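PDB 2EL7: tryptophanyl-tRNA synthetase from Thermus thermophilus, which catalyses the ATP-dependent attachment of L-tryptophan to tRNA(Trp), as a homodimeric class I aminoacyl-tRNA synthetase. Local coordinates for the interface of chains A and B. Residues are numbered along the deposited sequence; one frame, centred on the assembly and turned at random. Chains: chain A/B, Tryptophanyl-tRNA synthetase.

Contact 1: the interface of chains A and B. Residues chain A 43-44, 47, 58, 85; chain B 325-327.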
# COMPACT_ATOMS: atom_id res chain seq x y z
N ASP A 43 6.16 -11.39 6.91
CA ASP A 43 4.85 -11.80 7.41
C ASP A 43 3.70 -11.31 6.52
O ASP A 43 2.68 -11.99 6.38
CB ASP A 43 4.67 -11.37 8.88
CG ASP A 43 4.85 -9.86 9.09
OD1 ASP A 43 4.49 -9.38 10.18
OD2 ASP A 43 5.34 -9.15 8.20
N TYR A 44 3.86 -10.14 5.91
CA TYR A 44 2.83 -9.61 5.01
C TYR A 44 2.57 -10.51 3.81
O TYR A 44 1.52 -10.40 3.19
CB TYR A 44 3.20 -8.20 4.52
CG TYR A 44 2.72 -7.10 5.45
CD1 TYR A 44 3.39 -5.88 5.53
CD2 TYR A 44 1.61 -7.29 6.26
CE1 TYR A 44 2.97 -4.87 6.40
CE2 TYR A 44 1.17 -6.30 7.14
CZ TYR A 44 1.85 -5.09 7.21
OH TYR A 44 1.42 -4.12 8.09
N LEU A 47 -0.57 -12.88 4.11
CA LEU A 47 -1.91 -12.35 3.80
C LEU A 47 -2.38 -12.49 2.34
O LEU A 47 -3.56 -12.30 2.06
CB LEU A 47 -2.04 -10.88 4.19
CG LEU A 47 -1.63 -10.33 5.56
CD1 LEU A 47 -2.26 -8.97 5.75
CD2 LEU A 47 -2.06 -11.24 6.65
N LEU A 58 -0.48 -16.87 12.77
CA LEU A 58 0.66 -16.16 12.14
C LEU A 58 1.69 -15.52 13.05
O LEU A 58 2.87 -15.54 12.76
CB LEU A 58 0.13 -15.11 11.16
CG LEU A 58 1.09 -14.26 10.32
CD1 LEU A 58 1.99 -15.14 9.48
CD2 LEU A 58 0.26 -13.33 9.43
N SER A 85 6.29 -6.28 8.83
CA SER A 85 5.27 -5.37 9.41
C SER A 85 5.75 -4.43 10.53
O SER A 85 5.05 -3.49 10.88
CB SER A 85 4.04 -6.16 9.92
OG SER A 85 4.29 -6.96 11.06
N VAL B 325 -5.55 -9.42 12.17
CA VAL B 325 -5.08 -10.22 11.05
C VAL B 325 -3.93 -11.09 11.52
O VAL B 325 -3.35 -11.83 10.73
CB VAL B 325 -4.69 -9.38 9.79
CG1 VAL B 325 -5.78 -8.37 9.50
CG2 VAL B 325 -3.37 -8.72 9.97
N GLY B 326 -3.59 -10.98 12.80
CA GLY B 326 -2.59 -11.83 13.40
C GLY B 326 -1.10 -11.57 13.36
O GLY B 326 -0.30 -12.49 13.63
N LEU B 327 -0.70 -10.35 13.01
CA LEU B 327 0.71 -10.02 12.95
C LEU B 327 1.33 -10.07 14.35
O LEU B 327 0.67 -9.77 15.35
CB LEU B 327 0.91 -8.62 12.35
CG LEU B 327 0.24 -8.32 11.01
CD1 LEU B 327 0.53 -6.88 10.64
CD2 LEU B 327 0.72 -9.29 9.90

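Contact 2: the interface of chains A and B. Residues chain A 44, 48, 125, 128-129, 132; chain B 95, 99.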
# COMPACT_ATOMS: atom_id res chain seq x y z
N TYR A 44 3.86 -10.14 5.91
CA TYR A 44 2.83 -9.61 5.01
C TYR A 44 2.57 -10.51 3.81
O TYR A 44 1.52 -10.40 3.19
CB TYR A 44 3.20 -8.20 4.52
CG TYR A 44 2.72 -7.10 5.45
CD1 TYR A 44 3.39 -5.88 5.53
CD2 TYR A 44 1.61 -7.29 6.26
CE1 TYR A 44 2.97 -4.87 6.40
CE2 TYR A 44 1.17 -6.30 7.14
CZ TYR A 44 1.85 -5.09 7.21
OH TYR A 44 1.42 -4.12 8.09
N THR A 48 -1.47 -12.82 1.41
CA THR A 48 -1.84 -12.97 -0.01
C THR A 48 -2.78 -14.15 -0.30
O THR A 48 -3.30 -14.28 -1.41
CB THR A 48 -0.59 -13.08 -0.90
OG1 THR A 48 0.43 -13.80 -0.21
CG2 THR A 48 -0.06 -11.73 -1.22
N GLY A 125 -3.86 -8.89 -4.17
CA GLY A 125 -2.66 -9.15 -3.39
C GLY A 125 -1.66 -9.95 -4.21
O GLY A 125 -0.47 -9.64 -4.20
N MET A 128 -0.34 -7.43 -6.96
CA MET A 128 0.47 -6.34 -6.39
C MET A 128 1.66 -6.75 -5.49
O MET A 128 2.48 -5.90 -5.13
CB MET A 128 -0.44 -5.37 -5.62
CG MET A 128 -1.62 -4.84 -6.41
SD MET A 128 -1.07 -4.14 -7.98
CE MET A 128 0.19 -3.04 -7.45
N TYR A 129 1.78 -8.02 -5.12
CA TYR A 129 2.88 -8.40 -4.23
C TYR A 129 4.27 -8.01 -4.71
O TYR A 129 5.10 -7.55 -3.92
CB TYR A 129 2.86 -9.90 -3.95
CG TYR A 129 3.83 -10.32 -2.87
CD1 TYR A 129 3.73 -9.83 -1.58
CD2 TYR A 129 4.88 -11.22 -3.16
CE1 TYR A 129 4.65 -10.20 -0.59
CE2 TYR A 129 5.79 -11.60 -2.18
CZ TYR A 129 5.67 -11.09 -0.90
OH TYR A 129 6.59 -11.47 0.07
N LEU A 132 5.14 -4.60 -3.59
CA LEU A 132 5.43 -4.59 -2.16
C LEU A 132 6.88 -5.02 -1.94
O LEU A 132 7.61 -4.37 -1.19
CB LEU A 132 4.50 -5.54 -1.41
CG LEU A 132 4.56 -5.52 0.13
CD1 LEU A 132 4.13 -4.19 0.61
CD2 LEU A 132 3.63 -6.59 0.73
N TRP B 95 -2.55 -1.88 2.00
CA TRP B 95 -1.97 -3.16 1.57
C TRP B 95 -2.87 -4.26 2.06
O TRP B 95 -3.13 -5.20 1.33
CB TRP B 95 -0.57 -3.39 2.14
CG TRP B 95 -0.17 -4.86 2.07
CD1 TRP B 95 0.03 -5.71 3.13
CD2 TRP B 95 -0.01 -5.66 0.88
NE1 TRP B 95 0.29 -6.99 2.67
CE2 TRP B 95 0.27 -6.99 1.30
CE3 TRP B 95 -0.10 -5.39 -0.49
CZ2 TRP B 95 0.47 -8.04 0.40
CZ3 TRP B 95 0.10 -6.43 -1.40
CH2 TRP B 95 0.38 -7.75 -0.95
N THR B 99 -5.04 -7.20 -0.36
CA THR B 99 -5.08 -8.66 -0.28
C THR B 99 -6.52 -9.18 -0.24
O THR B 99 -6.77 -10.32 -0.62
CB THR B 99 -4.35 -9.24 0.97
OG1 THR B 99 -5.00 -8.78 2.17
CG2 THR B 99 -2.86 -8.86 0.99

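Contact 3: the interface of chains A and B. Residues chain A 83, 86, 300, 304; chain B 328-330.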
# COMPACT_ATOMS: atom_id res chain seq x y z
N VAL A 83 11.05 -8.04 11.43
CA VAL A 83 9.80 -8.49 10.83
C VAL A 83 9.26 -7.40 9.92
O VAL A 83 9.13 -6.25 10.33
CB VAL A 83 8.73 -8.78 11.92
CG1 VAL A 83 7.39 -9.11 11.25
CG2 VAL A 83 9.19 -9.91 12.81
N HIS A 86 6.93 -4.66 11.09
CA HIS A 86 7.43 -3.77 12.14
C HIS A 86 7.96 -2.45 11.60
O HIS A 86 8.12 -1.50 12.34
CB HIS A 86 8.47 -4.47 13.01
CG HIS A 86 7.89 -5.57 13.85
ND1 HIS A 86 8.59 -6.21 14.85
CD2 HIS A 86 6.67 -6.17 13.81
CE1 HIS A 86 7.83 -7.15 15.38
NE2 HIS A 86 6.66 -7.15 14.77
N MET A 300 12.83 -11.90 20.70
CA MET A 300 12.04 -10.69 20.58
C MET A 300 12.89 -9.42 20.64
O MET A 300 12.58 -8.43 19.98
CB MET A 300 10.94 -10.65 21.63
CG MET A 300 9.86 -11.73 21.44
SD MET A 300 8.97 -11.60 19.85
CE MET A 300 8.67 -9.85 19.81
N LEU A 304 13.39 -6.55 17.93
CA LEU A 304 13.14 -5.16 18.31
C LEU A 304 14.29 -4.28 17.89
O LEU A 304 14.09 -3.18 17.37
CB LEU A 304 12.96 -5.08 19.82
CG LEU A 304 12.17 -3.89 20.38
CD1 LEU A 304 10.70 -4.08 20.01
CD2 LEU A 304 12.34 -3.81 21.92
N LEU B 328 2.61 -10.44 14.39
CA LEU B 328 3.40 -10.49 15.62
C LEU B 328 3.63 -9.06 16.12
O LEU B 328 4.20 -8.23 15.41
CB LEU B 328 4.75 -11.10 15.32
CG LEU B 328 5.70 -11.11 16.51
CD1 LEU B 328 5.11 -11.99 17.64
CD2 LEU B 328 7.08 -11.64 16.04
N LEU B 329 3.18 -8.75 17.34
CA LEU B 329 3.39 -7.41 17.86
C LEU B 329 4.71 -7.35 18.64
O LEU B 329 5.08 -8.28 19.34
CB LEU B 329 2.20 -6.97 18.73
CG LEU B 329 0.83 -6.93 18.02
CD1 LEU B 329 -0.21 -6.49 19.04
CD2 LEU B 329 0.81 -5.98 16.79
N PRO B 330 5.44 -6.25 18.48
CA PRO B 330 6.72 -6.09 19.18
C PRO B 330 6.52 -5.81 20.67
O PRO B 330 7.33 -6.33 21.50
CB PRO B 330 7.37 -4.93 18.43
CG PRO B 330 6.19 -4.09 18.02
CD PRO B 330 5.18 -5.13 17.57

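Contact 1: the interface of chains A and B
B:Leu327 reaches from the C-terminal tail of chain B into a pocket of chain A made by the 3-10 helices 43-48 and 84-86 and by helix 55-72; 84 Å² of its surface is hidden there, about half of the patch total. Followed outward, its CB lies near the hydroxyl OG of A:Ser85. CG stands anti to the carbonyl carbon (chi1 -53°), which carries the fork of the side chain into chain A. One methyl, CD1, is 3.6 Å from CE2 of the A:Tyr44 ring and also meets CB of A:Ser85. The other, CD2, faces CD2 of A:Leu58 at 4.1 Å, the two leucine side chains running parallel. A:Leu47 adds apolar surface beside the tail, and the carbonyl O of B:Gly326 rests 3.6 Å from CB of A:Leu58.

The polar wall is fixed within chain A. The backbone N of A:Ser85 donates to OD2 of A:Asp43 at 3.1 Å. Its hydroxyl OG donates to the other carboxylate oxygen, OD1 of A:Asp43, at 2.6 Å, and both bonds use syn lone pairs. This two-point grip should fix the carboxylate's rotation. OD1 of A:Asp43 lies 3.8 Å from methyl CD2 of B:Leu327.

Contact 2: the interface of chains A and B
The indole of B:Trp95 is inserted between helix 124-139 and the 3-10 helix 43-48 of chain A, with 101 Å² of its residue surface hidden, more than half of the patch total. A:Leu132, with 30 Å² hidden, supplies the main contact on one face: its methyl CD2 sits over the centre of the indole, 3.5 Å from the centroid of the six-membered ring, a CH-pi contact. With CG anti to the backbone N (chi1 -173°), A:Leu132 extends away from its helix and presents CD2 to the ring, roughly perpendicular to the indole side chain. The opposite indole face is backed from within chain B by CG2 of B:Thr99, 3.4 Å above the plane and toward the rim, so the ring is clamped between methyl groups of the two subunits.

The pyrrole edge of B:Trp95 points at the face of the A:Tyr44 ring, CD1 toward its rim, with the planes inclined at 61°. CD1 of B:Trp95 lies 3.8 Å from CG of A:Tyr44. The carbonyl O of the same tyrosine lies in the indole plane at its edge, 3.7 Å from NE1. At the far end of the indole, CH2 approaches the ring edge of A:Tyr129 in plane, at 4.0 Å from CD1, and CG2 of A:Thr48 at a similar distance.

CA of B:Thr99 lies 4.0 Å from CA of A:Gly125, whose lack of a side chain lets helices 89-99 and 124-139 approach closely across the dimer interface.

Contact 3: the interface of chains A and B
The extended C-terminal tail of chain B, residues 328-330, runs past the 3-10 helix 84-86 and the long helix 296-324 of chain A, with strand 80-83 alongside. A polar link joins A:His86 to the backbone of B:Leu328: NE2 donates to the carbonyl O at 2.8 Å, with 157° at the hydrogen. The acceptor lies close to the imidazole plane, whereas the donor stands 36° out of the carbonyl plane. Because a backbone oxygen is the acceptor, this bond probably depends on the course of the tail more than on the identity of the leucine side chain.

The imidazole is held between the subunits. CB of A:Val83 lies 3.7 Å above the centre of one face, and B:Pro330 takes the opposite face, its CD toward the rim. With chi1 at -68°, CG anti to the carbonyl carbon, A:His86 turns its ring so that one face meets the proline and NE2 meets the tail; the two side chains run antiparallel.

B:Pro330 has 76 Å² hidden, the greatest share in this patch. Its CB also touches methyl CD1 of A:Leu304 at 3.8 Å, the two side chains crossing at about a right angle. One turn earlier on the same helix, a curled A:Met300 side chain brings its terminal methyl CE to 3.9 Å from the carbonyl O of B:Leu329.

Contacts 1 and 3 follow one continuous stretch of the chain B tail, residues 325-330, and their C-alpha centres are about 11 Å apart; on chain A both draw on the 3-10 helix 84-86. Contact 2 is centred about 11 Å from contact 1 and 19 Å from contact 3. It shares the 3-10 helix 43-48 with contact 1, and within it A:Tyr44, so this element joins the site of the partner's tail to that of its helix 89-99. Two-fold symmetry repeats all three with the chains exchanged. In this homodimer each subunit therefore holds the other through both helix packing and a reciprocal C-terminal tail.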